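Long-range contacts in mandelate racemase/muconate lactonizing enzyme (PDB 2OG9), which probably catalyses the abstraction of a proton next to a carboxylate, as the racemases and lactonizing enzymes of the enolase superfamily do: residues D13-Y24 and I47-G58; L340-I348 and R360-V371. One frame throughout, in Å; residues are numbered along the deposited sequence.

Contact 1: D13-Y24 and I47-G58; sequences DRITWVRISSCY and IAILFAEIETAG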
loop_
_atom_site.group_PDB
_atom_site.type_symbol
_atom_site.label_atom_id
_atom_site.label_comp_id
_atom_site.label_asym_id
_atom_site.label_seq_id
_atom_site.Cartn_x
_atom_site.Cartn_y
_atom_site.Cartn_z
ATOM N N ASP A 13 39.179 -10.467 -27.499
ATOM C CA ASP A 13 39.921 -9.516 -28.314
ATOM C C ASP A 13 40.545 -8.508 -27.351
ATOM O O ASP A 13 40.497 -8.693 -26.134
ATOM C CB ASP A 13 38.963 -8.790 -29.264
ATOM C CG ASP A 13 39.664 -8.214 -30.477
ATOM O OD1 ASP A 13 40.903 -8.032 -30.432
ATOM O OD2 ASP A 13 38.963 -7.935 -31.475
ATOM N N ARG A 14 41.115 -7.440 -27.891
ATOM C CA ARG A 14 41.729 -6.420 -27.057
ATOM C C ARG A 14 41.702 -5.070 -27.769
ATOM O O ARG A 14 42.146 -4.952 -28.910
ATOM C CB ARG A 14 43.169 -6.822 -26.732
ATOM C CG ARG A 14 43.828 -5.981 -25.663
ATOM C CD ARG A 14 45.118 -5.376 -26.192
ATOM N NE ARG A 14 45.986 -6.394 -26.783
ATOM C CZ ARG A 14 47.029 -6.123 -27.561
ATOM N NH1 ARG A 14 47.339 -4.866 -27.844
ATOM N NH2 ARG A 14 47.756 -7.111 -28.068
ATOM N N ILE A 15 41.165 -4.060 -27.092
ATOM C CA ILE A 15 41.073 -2.712 -27.643
ATOM C C ILE A 15 42.465 -2.093 -27.687
ATOM O O ILE A 15 43.168 -2.064 -26.680
ATOM C CB ILE A 15 40.152 -1.818 -26.773
ATOM C CG1 ILE A 15 38.731 -2.397 -26.762
ATOM C CG2 ILE A 15 40.176 -0.381 -27.290
ATOM C CD1 ILE A 15 37.747 -1.652 -25.863
ATOM N N THR A 16 42.856 -1.582 -28.849
ATOM C CA THR A 16 44.181 -0.995 -28.987
ATOM C C THR A 16 44.186 0.470 -29.400
ATOM O O THR A 16 45.177 1.167 -29.197
ATOM C CB THR A 16 45.020 -1.795 -30.008
ATOM O OG1 THR A 16 44.323 -1.856 -31.258
ATOM C CG2 THR A 16 45.257 -3.214 -29.507
ATOM N N TRP A 17 43.078 0.948 -29.957
ATOM C CA TRP A 17 43.008 2.328 -30.421
ATOM C C TRP A 17 41.611 2.897 -30.234
ATOM O O TRP A 17 40.621 2.192 -30.399
ATOM C CB TRP A 17 43.376 2.377 -31.910
ATOM C CG TRP A 17 43.373 3.748 -32.532
ATOM C CD1 TRP A 17 44.338 4.710 -32.409
ATOM C CD2 TRP A 17 42.384 4.286 -33.423
ATOM N NE1 TRP A 17 44.014 5.806 -33.174
ATOM C CE2 TRP A 17 42.821 5.574 -33.806
ATOM C CE3 TRP A 17 41.171 3.804 -33.934
ATOM C CZ2 TRP A 17 42.090 6.385 -34.681
ATOM C CZ3 TRP A 17 40.441 4.611 -34.805
ATOM C CH2 TRP A 17 40.905 5.888 -35.168
ATOM N N VAL A 18 41.542 4.175 -29.886
ATOM C CA VAL A 18 40.264 4.849 -29.696
ATOM C C VAL A 18 40.393 6.285 -30.175
ATOM O O VAL A 18 41.374 6.957 -29.868
ATOM C CB VAL A 18 39.838 4.876 -28.205
ATOM C CG1 VAL A 18 38.516 5.602 -28.061
ATOM C CG2 VAL A 18 39.723 3.464 -27.659
ATOM N N ARG A 19 39.411 6.748 -30.942
ATOM C CA ARG A 19 39.415 8.122 -31.427
ATOM C C ARG A 19 38.067 8.784 -31.183
ATOM O O ARG A 19 37.022 8.224 -31.507
ATOM C CB ARG A 19 39.738 8.185 -32.927
ATOM C CG ARG A 19 39.616 9.597 -33.503
ATOM C CD ARG A 19 40.253 9.729 -34.888
ATOM N NE ARG A 19 40.111 11.088 -35.407
ATOM C CZ ARG A 19 38.986 11.583 -35.913
ATOM N NH1 ARG A 19 37.900 10.825 -35.979
ATOM N NH2 ARG A 19 38.937 12.841 -36.339
ATOM N N ILE A 20 38.093 9.974 -30.598
ATOM C CA ILE A 20 36.864 10.707 -30.341
ATOM C C ILE A 20 36.889 12.010 -31.115
ATOM O O ILE A 20 37.929 12.657 -31.233
ATOM C CB ILE A 20 36.678 11.022 -28.854
ATOM C CG1 ILE A 20 37.947 11.671 -28.301
ATOM C CG2 ILE A 20 36.297 9.754 -28.106
ATOM C CD1 ILE A 20 37.797 12.183 -26.900
ATOM N N SER A 21 35.731 12.386 -31.639
ATOM C CA SER A 21 35.602 13.600 -32.429
ATOM C C SER A 21 34.355 14.354 -32.006
ATOM O O SER A 21 33.312 13.745 -31.783
ATOM C CB SER A 21 35.463 13.250 -33.918
ATOM O OG SER A 21 36.405 12.279 -34.328
ATOM N N SER A 22 34.465 15.674 -31.903
ATOM C CA SER A 22 33.327 16.515 -31.558
ATOM C C SER A 22 32.967 17.232 -32.853
ATOM O O SER A 22 33.645 18.168 -33.274
ATOM C CB SER A 22 33.695 17.525 -30.472
ATOM O OG SER A 22 32.541 18.237 -30.045
ATOM N N CYS A 23 31.893 16.768 -33.477
ATOM C CA CYS A 23 31.425 17.294 -34.752
ATOM C C CYS A 23 30.177 18.161 -34.615
ATOM O O CYS A 23 29.167 17.720 -34.080
ATOM C CB CYS A 23 31.150 16.109 -35.680
ATOM S SG CYS A 23 30.433 16.520 -37.267
ATOM N N TYR A 24 30.246 19.398 -35.101
ATOM C CA TYR A 24 29.099 20.297 -35.015
ATOM C C TYR A 24 28.282 20.318 -36.296
ATOM O O TYR A 24 28.681 20.911 -37.303
ATOM C CB TYR A 24 29.556 21.705 -34.642
ATOM C CG TYR A 24 29.944 21.801 -33.187
ATOM C CD1 TYR A 24 29.066 22.335 -32.245
ATOM C CD2 TYR A 24 31.168 21.302 -32.740
ATOM C CE1 TYR A 24 29.397 22.370 -30.892
ATOM C CE2 TYR A 24 31.509 21.330 -31.390
ATOM C CZ TYR A 24 30.619 21.868 -30.475
ATOM O OH TYR A 24 30.957 21.914 -29.142
ATOM N N ILE A 47 23.818 21.037 -33.871
ATOM C CA ILE A 47 23.795 19.952 -32.896
ATOM C C ILE A 47 25.208 19.393 -32.770
ATOM O O ILE A 47 25.843 19.060 -33.774
ATOM C CB ILE A 47 22.836 18.817 -33.325
ATOM C CG1 ILE A 47 21.402 19.342 -33.389
ATOM C CG2 ILE A 47 22.918 17.658 -32.332
ATOM C CD1 ILE A 47 20.389 18.305 -33.835
ATOM N N ALA A 48 25.704 19.308 -31.538
ATOM C CA ALA A 48 27.045 18.788 -31.297
ATOM C C ALA A 48 27.003 17.266 -31.239
ATOM O O ALA A 48 26.302 16.697 -30.408
ATOM C CB ALA A 48 27.596 19.354 -29.985
ATOM N N ILE A 49 27.753 16.608 -32.117
ATOM C CA ILE A 49 27.773 15.151 -32.144
ATOM C C ILE A 49 29.127 14.640 -31.664
ATOM O O ILE A 49 30.164 15.114 -32.119
ATOM C CB ILE A 49 27.557 14.605 -33.583
ATOM C CG1 ILE A 49 26.307 15.230 -34.217
ATOM C CG2 ILE A 49 27.462 13.088 -33.548
ATOM C CD1 ILE A 49 25.001 14.831 -33.568
ATOM N N LEU A 50 29.121 13.690 -30.736
ATOM C CA LEU A 50 30.373 13.112 -30.256
ATOM C C LEU A 50 30.545 11.739 -30.890
ATOM O O LEU A 50 29.784 10.819 -30.607
ATOM C CB LEU A 50 30.374 12.965 -28.730
ATOM C CG LEU A 50 31.551 12.148 -28.179
ATOM C CD1 LEU A 50 32.847 12.893 -28.448
ATOM C CD2 LEU A 50 31.372 11.900 -26.688
ATOM N N PHE A 51 31.533 11.606 -31.769
ATOM C CA PHE A 51 31.794 10.330 -32.415
ATOM C C PHE A 51 32.912 9.589 -31.691
ATOM O O PHE A 51 33.897 10.192 -31.264
ATOM C CB PHE A 51 32.212 10.537 -33.876
ATOM C CG PHE A 51 31.077 10.890 -34.794
ATOM C CD1 PHE A 51 30.083 9.959 -35.083
ATOM C CD2 PHE A 51 31.001 12.157 -35.370
ATOM C CE1 PHE A 51 29.025 10.286 -35.938
ATOM C CE2 PHE A 51 29.947 12.494 -36.223
ATOM C CZ PHE A 51 28.959 11.554 -36.505
ATOM N N ALA A 52 32.741 8.281 -31.543
ATOM C CA ALA A 52 33.748 7.442 -30.915
ATOM C C ALA A 52 34.052 6.313 -31.883
ATOM O O ALA A 52 33.136 5.668 -32.413
ATOM C CB ALA A 52 33.236 6.875 -29.596
ATOM N N GLU A 53 35.339 6.100 -32.132
ATOM C CA GLU A 53 35.798 5.038 -33.017
ATOM C C GLU A 53 36.679 4.133 -32.172
ATOM O O GLU A 53 37.545 4.608 -31.430
ATOM C CB GLU A 53 36.606 5.615 -34.180
ATOM C CG GLU A 53 35.781 6.431 -35.164
ATOM C CD GLU A 53 36.649 7.241 -36.115
ATOM O OE1 GLU A 53 36.902 8.433 -35.833
ATOM O OE2 GLU A 53 37.092 6.676 -37.136
ATOM N N ILE A 54 36.441 2.833 -32.273
ATOM C CA ILE A 54 37.198 1.852 -31.510
ATOM C C ILE A 54 37.715 0.762 -32.443
ATOM O O ILE A 54 36.982 0.268 -33.307
ATOM C CB ILE A 54 36.308 1.201 -30.411
ATOM C CG1 ILE A 54 35.844 2.268 -29.412
ATOM C CG2 ILE A 54 37.079 0.113 -29.680
ATOM C CD1 ILE A 54 34.894 1.730 -28.340
ATOM N N GLU A 55 38.980 0.395 -32.269
ATOM C CA GLU A 55 39.602 -0.644 -33.083
ATOM C C GLU A 55 40.386 -1.581 -32.171
ATOM O O GLU A 55 40.897 -1.161 -31.135
ATOM C CB GLU A 55 40.504 -0.008 -34.150
ATOM C CG GLU A 55 39.714 0.547 -35.333
ATOM C CD GLU A 55 40.572 1.288 -36.350
ATOM O OE1 GLU A 55 41.759 0.931 -36.521
ATOM O OE2 GLU A 55 40.046 2.222 -36.992
ATOM N N THR A 56 40.477 -2.850 -32.557
ATOM C CA THR A 56 41.151 -3.849 -31.733
ATOM C C THR A 56 42.355 -4.515 -32.393
ATOM O O THR A 56 42.567 -4.392 -33.598
ATOM C CB THR A 56 40.174 -4.964 -31.341
ATOM O OG1 THR A 56 39.851 -5.738 -32.504
ATOM C CG2 THR A 56 38.887 -4.368 -30.764
ATOM N N ALA A 57 43.124 -5.240 -31.587
ATOM C CA ALA A 57 44.302 -5.946 -32.077
ATOM C C ALA A 57 43.870 -6.961 -33.131
ATOM O O ALA A 57 44.640 -7.318 -34.019
ATOM C CB ALA A 57 45.001 -6.657 -30.921
ATOM N N GLY A 58 42.626 -7.415 -33.027
ATOM C CA GLY A 58 42.106 -8.389 -33.968
ATOM C C GLY A 58 41.593 -7.797 -35.267
ATOM O O GLY A 58 41.042 -8.518 -36.099
#
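Ile15 to Tyr24 and Ala48 to Thr56 pair as antiparallel strands whose axes approach to 4.5 Å and whose directions lie 157° apart. Four hydrogen-bonded pairs, from Trp17 with Glu55 to Cys23 with Ile49, alternate with non-hydrogen-bonded ones. The regular ladder ends at Glu55. Glu55 O accepts from Thr16 N at 3.0 Å and from Trp17 N at 3.3 Å. This is a classic beta bulge. It shifts the register by one, so Ile15 faces Thr56. Asp13 then ties down the end. Asp13 OD2 takes the hydroxyl OG1 of Thr56 at 2.6 Å, from above the carboxylate plane. Its OD1 accepts Gly58 N on the syn lone pair and Arg14 N on the anti side. Arg133 forms a salt bridge to OD2 as well.

The strands are the two central ones of the antiparallel sheet of the N-terminal domain that accompanies the barrel in this superfamily. Val18, Ile20 and Ala52 look toward helix 114-133, where Phe122 meets all three. Trp17, Arg19, Glu53 and Glu55 stand on the other face. Arg19 has CG anti to its backbone nitrogen (chi1 174°), and its extended chain runs alongside Glu53. Arg19 NH1 reaches Glu53 OE1 at 2.6 Å in a salt bridge. The oxygen lies in the guanidinium plane, but the carboxylate is turned 81° against it. NH2 has a second partner in Glu378. Glu55 lies beside Trp17, pointing the same way. Glu55 OE2 comes obliquely to Trp17 CZ3 at 3.3 Å. Arg384 serves both, with a salt bridge to OE2 and a cation-pi contact to the ring, while Gln380 binds Trp17 NE1. Farther along, Cys23 CB touches the edge of the Phe51 ring, 3.8 Å from CE2. Ala48 CB sits over the face of Tyr24, 3.6 Å from CE1.

Contact 2: L340-I348 and R360-V371; sequences LEPLFNERI and RPGLGLTLSGQV
The return segment from the barrel to the N-terminal sheet is joined here to the loop after strand 333-335, with one backbone bridge, Phe344 with Leu367. Asn345 N donates to Thr366 O at 3.2 Å. Ser368 N donates to Leu343 O at 2.8 Å. The hydroxyl of Ser368 makes a further bond, OG to Pro342 O at 2.6 Å. The same OG weakly accepts Gln370 N and so caps the turn into helix 370-374.

Glu346 reaches across to Thr366. The bend at chi2 (75°) turns its carboxylate to Thr366, whose side chain it crosses at about a right angle. Glu346 OE1 accepts Thr366 N at 2.9 Å on its syn side, well out of the carboxylate plane. Thr366 OG1 and Glu346 OE2 lie 2.5 Å apart, too short to be taken at face value. The aliphatic part of Glu346 is used too: Glu346 CB lies over one face of the Arg360 guanidinium, 3.6 Å from Arg360 NH2.

Residues Pro361 to Gly364 form a type II' beta turn just before this. Leu363 in that turn bonds through its backbone to Asp128 and His323. The segment is thereby tied to helices 114-133 and 318-326, which come from the two domains.

Apolar packing lies around Phe344. Its ring is sandwiched between Leu365 CD1, in CH-pi contact 4.1 Å from the ring centroid, and Leu343 CB on the opposite face. Thr366 O sits at the ring edge. Leu343 CD2 in turn meets Val371 CG2 at 4.2 Å. Within the loop, Arg347 NH1 bonds to the carbonyl oxygens of Phe344 and Glu346.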
loop_
_atom_site.group_PDB
_atom_site.type_symbol
_atom_site.label_atom_id
_atom_site.label_comp_id
_atom_site.label_asym_id
_atom_site.label_seq_id
_atom_site.Cartn_x
_atom_site.Cartn_y
_atom_site.Cartn_z
ATOM N N LEU A 340 20.371 14.256 -39.253
ATOM C CA LEU A 340 21.678 13.632 -39.141
ATOM C C LEU A 340 22.267 13.035 -40.417
ATOM O O LEU A 340 23.452 12.720 -40.449
ATOM C CB LEU A 340 21.646 12.544 -38.069
ATOM C CG LEU A 340 21.056 12.912 -36.707
ATOM C CD1 LEU A 340 21.355 11.778 -35.725
ATOM C CD2 LEU A 340 21.656 14.217 -36.199
ATOM N N GLU A 341 21.456 12.875 -41.457
ATOM C CA GLU A 341 21.923 12.267 -42.706
ATOM C C GLU A 341 23.279 12.733 -43.255
ATOM O O GLU A 341 24.073 11.911 -43.699
ATOM C CB GLU A 341 20.850 12.411 -43.793
ATOM C CG GLU A 341 19.544 11.713 -43.437
ATOM C CD GLU A 341 18.543 11.702 -44.580
ATOM O OE1 GLU A 341 18.425 12.729 -45.282
ATOM O OE2 GLU A 341 17.867 10.668 -44.766
ATOM N N PRO A 342 23.564 14.049 -43.234
ATOM C CA PRO A 342 24.845 14.554 -43.749
ATOM C C PRO A 342 26.089 13.949 -43.089
ATOM O O PRO A 342 27.177 13.982 -43.660
ATOM C CB PRO A 342 24.755 16.059 -43.487
ATOM C CG PRO A 342 23.305 16.333 -43.570
ATOM C CD PRO A 342 22.701 15.167 -42.822
ATOM N N LEU A 343 25.925 13.403 -41.891
ATOM C CA LEU A 343 27.044 12.819 -41.155
ATOM C C LEU A 343 27.449 11.437 -41.640
ATOM O O LEU A 343 28.572 10.997 -41.399
ATOM C CB LEU A 343 26.693 12.706 -39.667
ATOM C CG LEU A 343 26.307 13.953 -38.871
ATOM C CD1 LEU A 343 25.818 13.524 -37.492
ATOM C CD2 LEU A 343 27.498 14.895 -38.751
ATOM N N PHE A 344 26.530 10.752 -42.312
ATOM C CA PHE A 344 26.773 9.393 -42.771
ATOM C C PHE A 344 26.667 9.185 -44.279
ATOM O O PHE A 344 26.084 9.996 -44.991
ATOM C CB PHE A 344 25.795 8.459 -42.063
ATOM C CG PHE A 344 25.688 8.716 -40.586
ATOM C CD1 PHE A 344 26.791 8.537 -39.756
ATOM C CD2 PHE A 344 24.497 9.171 -40.030
ATOM C CE1 PHE A 344 26.712 8.810 -38.390
ATOM C CE2 PHE A 344 24.406 9.448 -38.663
ATOM C CZ PHE A 344 25.518 9.267 -37.842
ATOM N N ASN A 345 27.230 8.075 -44.744
ATOM C CA ASN A 345 27.214 7.726 -46.159
ATOM C C ASN A 345 26.021 6.841 -46.476
ATOM O O ASN A 345 25.712 6.612 -47.641
ATOM C CB ASN A 345 28.495 6.981 -46.526
ATOM C CG ASN A 345 29.731 7.812 -46.296
ATOM O OD1 ASN A 345 30.701 7.356 -45.682
ATOM N ND2 ASN A 345 29.710 9.041 -46.788
ATOM N N GLU A 346 25.348 6.358 -45.436
ATOM C CA GLU A 346 24.198 5.471 -45.599
ATOM C C GLU A 346 22.872 6.188 -45.348
ATOM O O GLU A 346 22.846 7.267 -44.764
ATOM C CB GLU A 346 24.323 4.280 -44.647
ATOM C CG GLU A 346 25.587 3.432 -44.828
ATOM C CD GLU A 346 26.838 4.097 -44.285
ATOM O OE1 GLU A 346 26.720 5.071 -43.510
ATOM O OE2 GLU A 346 27.950 3.636 -44.618
ATOM N N ARG A 347 21.771 5.581 -45.779
ATOM C CA ARG A 347 20.453 6.187 -45.606
ATOM C C ARG A 347 19.392 5.169 -45.218
ATOM O O ARG A 347 19.513 3.982 -45.517
ATOM C CB ARG A 347 20.016 6.885 -46.901
ATOM C CG ARG A 347 20.850 8.095 -47.290
ATOM C CD ARG A 347 20.522 9.294 -46.415
ATOM N NE ARG A 347 21.267 10.495 -46.790
ATOM C CZ ARG A 347 22.553 10.710 -46.516
ATOM N NH1 ARG A 347 23.266 9.803 -45.854
ATOM N NH2 ARG A 347 23.127 11.845 -46.893
ATOM N N ILE A 348 18.352 5.651 -44.545
ATOM C CA ILE A 348 17.244 4.805 -44.125
ATOM C C ILE A 348 16.197 4.827 -45.237
ATOM O O ILE A 348 15.959 5.866 -45.852
ATOM C CB ILE A 348 16.588 5.340 -42.828
ATOM C CG1 ILE A 348 17.605 5.330 -41.680
ATOM C CG2 ILE A 348 15.362 4.509 -42.486
ATOM C CD1 ILE A 348 18.077 3.949 -41.278
ATOM N N ARG A 360 22.778 -4.272 -43.320
ATOM C CA ARG A 360 24.238 -4.313 -43.268
ATOM C C ARG A 360 24.730 -4.571 -41.835
ATOM O O ARG A 360 23.994 -4.364 -40.871
ATOM C CB ARG A 360 24.820 -2.998 -43.814
ATOM C CG ARG A 360 23.839 -1.836 -43.835
ATOM C CD ARG A 360 24.348 -0.683 -44.701
ATOM N NE ARG A 360 23.267 0.222 -45.089
ATOM C CZ ARG A 360 22.630 1.040 -44.255
ATOM N NH1 ARG A 360 22.965 1.082 -42.976
ATOM N NH2 ARG A 360 21.643 1.807 -44.699
ATOM N N PRO A 361 25.976 -5.048 -41.682
ATOM C CA PRO A 361 26.568 -5.340 -40.366
ATOM C C PRO A 361 26.611 -4.158 -39.394
ATOM O O PRO A 361 26.884 -3.023 -39.793
ATOM C CB PRO A 361 27.967 -5.834 -40.720
ATOM C CG PRO A 361 27.752 -6.510 -42.051
ATOM C CD PRO A 361 26.850 -5.531 -42.769
ATOM N N GLY A 362 26.349 -4.444 -38.116
ATOM C CA GLY A 362 26.363 -3.416 -37.084
ATOM C C GLY A 362 25.309 -2.341 -37.259
ATOM O O GLY A 362 24.186 -2.623 -37.683
ATOM N N LEU A 363 25.661 -1.104 -36.917
ATOM C CA LEU A 363 24.744 0.016 -37.069
ATOM C C LEU A 363 24.528 0.325 -38.540
ATOM O O LEU A 363 23.509 0.899 -38.916
ATOM C CB LEU A 363 25.298 1.270 -36.391
ATOM C CG LEU A 363 25.160 1.394 -34.878
ATOM C CD1 LEU A 363 25.683 2.760 -34.440
ATOM C CD2 LEU A 363 23.698 1.241 -34.491
ATOM N N GLY A 364 25.499 -0.047 -39.367
ATOM C CA GLY A 364 25.403 0.211 -40.792
ATOM C C GLY A 364 25.708 1.660 -41.124
ATOM O O GLY A 364 25.136 2.231 -42.059
ATOM N N LEU A 365 26.616 2.259 -40.360
ATOM C CA LEU A 365 26.986 3.654 -40.561
ATOM C C LEU A 365 28.490 3.875 -40.695
ATOM O O LEU A 365 29.289 3.222 -40.019
ATOM C CB LEU A 365 26.484 4.509 -39.387
ATOM C CG LEU A 365 24.989 4.530 -39.055
ATOM C CD1 LEU A 365 24.797 5.247 -37.722
ATOM C CD2 LEU A 365 24.197 5.226 -40.162
ATOM N N THR A 366 28.857 4.805 -41.573
ATOM C CA THR A 366 30.249 5.196 -41.782
ATOM C C THR A 366 30.223 6.714 -41.908
ATOM O O THR A 366 29.266 7.277 -42.444
ATOM C CB THR A 366 30.863 4.576 -43.065
ATOM O OG1 THR A 366 30.041 4.888 -44.195
ATOM C CG2 THR A 366 30.996 3.064 -42.919
ATOM N N LEU A 367 31.255 7.377 -41.405
ATOM C CA LEU A 367 31.314 8.833 -41.436
ATOM C C LEU A 367 31.513 9.410 -42.830
ATOM O O LEU A 367 32.372 8.956 -43.581
ATOM C CB LEU A 367 32.436 9.325 -40.526
ATOM C CG LEU A 367 32.343 8.841 -39.079
ATOM C CD1 LEU A 367 33.576 9.295 -38.297
ATOM C CD2 LEU A 367 31.072 9.390 -38.452
ATOM N N SER A 368 30.720 10.423 -43.163
ATOM C CA SER A 368 30.820 11.063 -44.466
ATOM C C SER A 368 32.044 11.974 -44.492
ATOM O O SER A 368 32.660 12.235 -43.458
ATOM C CB SER A 368 29.568 11.893 -44.746
ATOM O OG SER A 368 29.540 13.057 -43.935
ATOM N N GLY A 369 32.394 12.455 -45.679
ATOM C CA GLY A 369 33.539 13.337 -45.799
ATOM C C GLY A 369 33.278 14.690 -45.163
ATOM O O GLY A 369 34.215 15.416 -44.837
ATOM N N GLN A 370 32.003 15.028 -44.985
ATOM C CA GLN A 370 31.609 16.300 -44.381
ATOM C C GLN A 370 31.944 16.401 -42.899
ATOM O O GLN A 370 32.132 17.499 -42.375
ATOM C CB GLN A 370 30.105 16.528 -44.562
ATOM C CG GLN A 370 29.732 17.288 -45.819
ATOM C CD GLN A 370 29.952 18.787 -45.680
ATOM O OE1 GLN A 370 31.020 19.237 -45.260
ATOM N NE2 GLN A 370 28.937 19.567 -46.037
ATOM N N VAL A 371 32.012 15.258 -42.223
ATOM C CA VAL A 371 32.310 15.238 -40.794
ATOM C C VAL A 371 33.620 15.951 -40.469
ATOM O O VAL A 371 33.696 16.726 -39.513
ATOM C CB VAL A 371 32.373 13.790 -40.264
ATOM C CG1 VAL A 371 32.851 13.775 -38.819
ATOM C CG2 VAL A 371 30.997 13.150 -40.360
#

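How the contacts relate
Contact 1 closes before contact 2 opens along the chain, and their centres lie about 15 Å apart. Contact 1 belongs to the sheet of the N-terminal domain. Contact 2 belongs to the end of the barrel domain. They meet on the sheet face that carries Cys23, Ile49 and Phe51. Phe51 CE1 packs on Leu367 CD2 at 3.4 Å, and Cys23 SG on Leu343 CD2 at 3.7 Å. Contact 2 ends in helix 370-374, which leads into strand 375-382, and this strand pairs with strand 15-26 at the edge of the same sheet. The two domains are thus joined by side-chain packing and by the returning chain itself.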